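Local coordinates for protein methionine gamma-lyase (Trichomonas vaginalis, PDB 1E5E) that belongs to the Cys/Met metabolism family of pyridoxal-phosphate-dependent enzymes and assembles from four protein chains, at residues A[209-214]-A[258-263]. Residues are numbered along the deposited sequence; the frame is centred on the assembly and turned at random. Where two conformers were deposited one is given.
Sequences KYINGH and STLNIR. With PPJ (N-(hydroxy{3-hydroxy-2-methyl-5-[(phosphonooxy)methyl]pyridin-4-yl}methyl)norvaline), chain C.
Ile-211 and Leu-260 bring the backbones closest, their CA atoms 6.2 Å apart, where the turn after Lys-209, closed by Gly-213 N to Lys-209 O, meets the first turn of helix 260-279. Arg-263 carries the contact. Its NH1 donates to Tyr-210 O at 2.7 Å, in the carbonyl plane and close to the guanidinium plane. NH2 adds weak bonds to Tyr-210 O and Ile-211 O and a further bond to Gly-256 O. A bend at chi3 (-70°) turns the chain, and NE donates to Thr-259 OG1 at 2.9 Å. The guanidinium is thus gripped round its edge. One face lies against Gly-213 CA, 3.5 Å from NH1 of Arg-263, the opposite face against Leu-260 CA. Leu-260 CD1 makes van der Waals contact with Tyr-210 O (3.6 Å), and CD2 touches Ile-211 CG1. His-214 ND1 donates to Asn-212 O at 2.8 Å. At the ring edge, His-214 CE1 lies 3.9 Å from Thr-259 OG1. The contact ties the loop carrying Lys-209 of the PPJ pocket to the N-terminal end of helix 260-279. Asn-212 ND2 bonds Asp-216 OD1, and its OD1 accepts from NH2 of Arg-255 of the second subunit. The loop joins strands 202-206 and 220-224; Ile-211 also packs on helix 247-257.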
loop_
_atom_site.group_PDB
_atom_site.type_symbol
_atom_site.label_atom_id
_atom_site.label_comp_id
_atom_site.label_asym_id
_atom_site.label_seq_id
_atom_site.Cartn_x
_atom_site.Cartn_y
_atom_site.Cartn_z
ATOM N N LYS A 209 2.612 -14.038 12.726
ATOM C CA LYS A 209 3.464 -15.189 12.494
ATOM C C LYS A 209 3.037 -15.973 11.281
ATOM O O LYS A 209 3.081 -15.377 10.192
ATOM C CB LYS A 209 3.537 -16.050 13.772
ATOM C CG LYS A 209 3.645 -15.246 15.059
ATOM C CD LYS A 209 4.716 -14.193 14.977
ATOM C CE LYS A 209 5.062 -13.533 16.299
ATOM N NZ LYS A 209 5.839 -12.290 16.029
ATOM N N TYR A 210 2.733 -17.267 11.394
ATOM C CA TYR A 210 2.477 -18.111 10.247
ATOM C C TYR A 210 1.339 -17.678 9.325
ATOM O O TYR A 210 1.452 -17.801 8.118
ATOM C CB TYR A 210 2.138 -19.549 10.718
ATOM C CG TYR A 210 3.364 -20.245 11.279
ATOM C CD1 TYR A 210 4.338 -20.782 10.464
ATOM C CD2 TYR A 210 3.555 -20.337 12.645
ATOM C CE1 TYR A 210 5.456 -21.400 11.001
ATOM C CE2 TYR A 210 4.668 -20.954 13.207
ATOM C CZ TYR A 210 5.624 -21.491 12.368
ATOM O OH TYR A 210 6.740 -22.103 12.922
ATOM N N ILE A 211 0.205 -17.242 9.854
ATOM C CA ILE A 211 -0.981 -16.915 9.085
ATOM C C ILE A 211 -0.647 -15.873 7.990
ATOM O O ILE A 211 -0.801 -16.188 6.805
ATOM C CB ILE A 211 -2.166 -16.519 9.988
ATOM C CG1 ILE A 211 -2.671 -17.744 10.801
ATOM C CG2 ILE A 211 -3.314 -15.973 9.127
ATOM C CD1 ILE A 211 -3.629 -17.443 11.940
ATOM N N ASN A 212 -0.082 -14.739 8.323
ATOM C CA ASN A 212 0.406 -13.780 7.350
ATOM C C ASN A 212 1.610 -14.413 6.663
ATOM O O ASN A 212 1.648 -14.412 5.438
ATOM C CB ASN A 212 0.796 -12.459 7.981
ATOM C CG ASN A 212 1.299 -11.503 6.897
ATOM O OD1 ASN A 212 0.498 -11.257 5.985
ATOM N ND2 ASN A 212 2.561 -11.099 7.019
ATOM N N GLY A 213 2.527 -14.957 7.448
ATOM C CA GLY A 213 3.680 -15.692 6.998
ATOM C C GLY A 213 4.789 -15.007 6.236
ATOM O O GLY A 213 5.690 -15.675 5.711
ATOM N N HIS A 214 4.742 -13.672 6.116
ATOM C CA HIS A 214 5.738 -12.972 5.311
ATOM C C HIS A 214 6.446 -11.886 6.081
ATOM O O HIS A 214 7.072 -11.029 5.456
ATOM C CB HIS A 214 5.103 -12.343 4.041
ATOM C CG HIS A 214 4.665 -13.399 3.067
ATOM N ND1 HIS A 214 3.535 -14.180 3.379
ATOM C CD2 HIS A 214 5.186 -13.872 1.922
ATOM C CE1 HIS A 214 3.376 -15.075 2.396
ATOM N NE2 HIS A 214 4.312 -14.889 1.470
ATOM N N SER A 258 -3.378 -17.250 1.621
ATOM C CA SER A 258 -3.608 -18.116 0.489
ATOM C C SER A 258 -2.488 -19.129 0.327
ATOM O O SER A 258 -2.777 -20.219 -0.214
ATOM C CB SER A 258 -3.909 -17.295 -0.778
ATOM O OG SER A 258 -2.750 -16.591 -1.156
ATOM N N THR A 259 -1.266 -18.902 0.838
ATOM C CA THR A 259 -0.249 -19.959 0.736
ATOM C C THR A 259 -0.024 -20.655 2.084
ATOM O O THR A 259 0.975 -21.372 2.239
ATOM C CB THR A 259 1.114 -19.398 0.296
ATOM O OG1 THR A 259 1.454 -18.263 1.134
ATOM C CG2 THR A 259 1.092 -19.008 -1.178
ATOM N N LEU A 260 -0.876 -20.411 3.075
ATOM C CA LEU A 260 -0.680 -20.974 4.408
ATOM C C LEU A 260 -0.521 -22.501 4.374
ATOM O O LEU A 260 0.305 -23.116 5.045
ATOM C CB LEU A 260 -1.854 -20.604 5.353
ATOM C CG LEU A 260 -1.767 -21.172 6.777
ATOM C CD1 LEU A 260 -0.512 -20.711 7.515
ATOM C CD2 LEU A 260 -2.969 -20.753 7.653
ATOM N N ASN A 261 -1.412 -23.168 3.618
ATOM C CA ASN A 261 -1.307 -24.626 3.588
ATOM C C ASN A 261 0.022 -25.125 3.026
ATOM O O ASN A 261 0.609 -26.030 3.627
ATOM C CB ASN A 261 -2.463 -25.205 2.771
ATOM C CG ASN A 261 -2.348 -26.718 2.601
ATOM O OD1 ASN A 261 -2.588 -27.455 3.544
ATOM N ND2 ASN A 261 -2.035 -27.146 1.382
ATOM N N ILE A 262 0.478 -24.565 1.882
ATOM C CA ILE A 262 1.727 -25.066 1.306
ATOM C C ILE A 262 2.948 -24.621 2.086
ATOM O O ILE A 262 3.943 -25.332 2.037
ATOM C CB ILE A 262 1.908 -24.716 -0.193
ATOM C CG1 ILE A 262 1.829 -23.198 -0.402
ATOM C CG2 ILE A 262 0.845 -25.442 -1.008
ATOM C CD1 ILE A 262 2.198 -22.775 -1.820
ATOM N N ARG A 263 2.906 -23.522 2.778
ATOM C CA ARG A 263 3.993 -23.044 3.626
ATOM C C ARG A 263 4.111 -23.892 4.905
ATOM O O ARG A 263 5.195 -24.394 5.261
ATOM C CB ARG A 263 3.729 -21.577 4.059
ATOM C CG ARG A 263 4.022 -20.564 2.973
ATOM C CD ARG A 263 3.947 -19.114 3.428
ATOM N NE ARG A 263 2.611 -18.610 3.749
ATOM C CZ ARG A 263 2.112 -18.528 4.972
ATOM N NH1 ARG A 263 2.832 -18.934 6.028
ATOM N NH2 ARG A 263 0.901 -18.001 5.140
HETATM N N1 PPJ C . 1.131 -14.982 21.105
HETATM C C2 PPJ C . 2.227 -15.702 20.788
HETATM C C6 PPJ C . 1.173 -13.621 21.132
HETATM C C2A PPJ C . 2.443 -17.048 21.129
HETATM C C3 PPJ C . 3.332 -14.965 20.315
HETATM O O3 PPJ C . 4.423 -15.663 20.147
HETATM C C4 PPJ C . 3.309 -13.578 20.140
HETATM C C4A PPJ C . 4.490 -12.935 19.663
HETATM C C5 PPJ C . 2.223 -12.844 20.617
HETATM N N PPJ C . 5.729 -13.439 19.818
HETATM C C5A PPJ C . 2.003 -11.454 20.348
HETATM O OP4 PPJ C . 1.660 -11.311 19.110
HETATM P P PPJ C . 2.073 -9.892 18.514
HETATM O OP1 PPJ C . 1.472 -9.887 17.037
HETATM O OP2 PPJ C . 3.628 -9.772 18.516
HETATM O OP3 PPJ C . 1.448 -8.693 19.353
HETATM C CA PPJ C . 6.862 -12.893 19.293
HETATM C CB PPJ C . 7.139 -11.451 19.371
HETATM C C PPJ C . 8.036 -13.663 19.556
HETATM C CG PPJ C . 7.430 -10.762 20.654
HETATM C CD PPJ C . 8.865 -10.549 20.755
HETATM O O PPJ C . 7.910 -14.706 20.295
HETATM O OXT PPJ C . 9.059 -13.639 18.744
#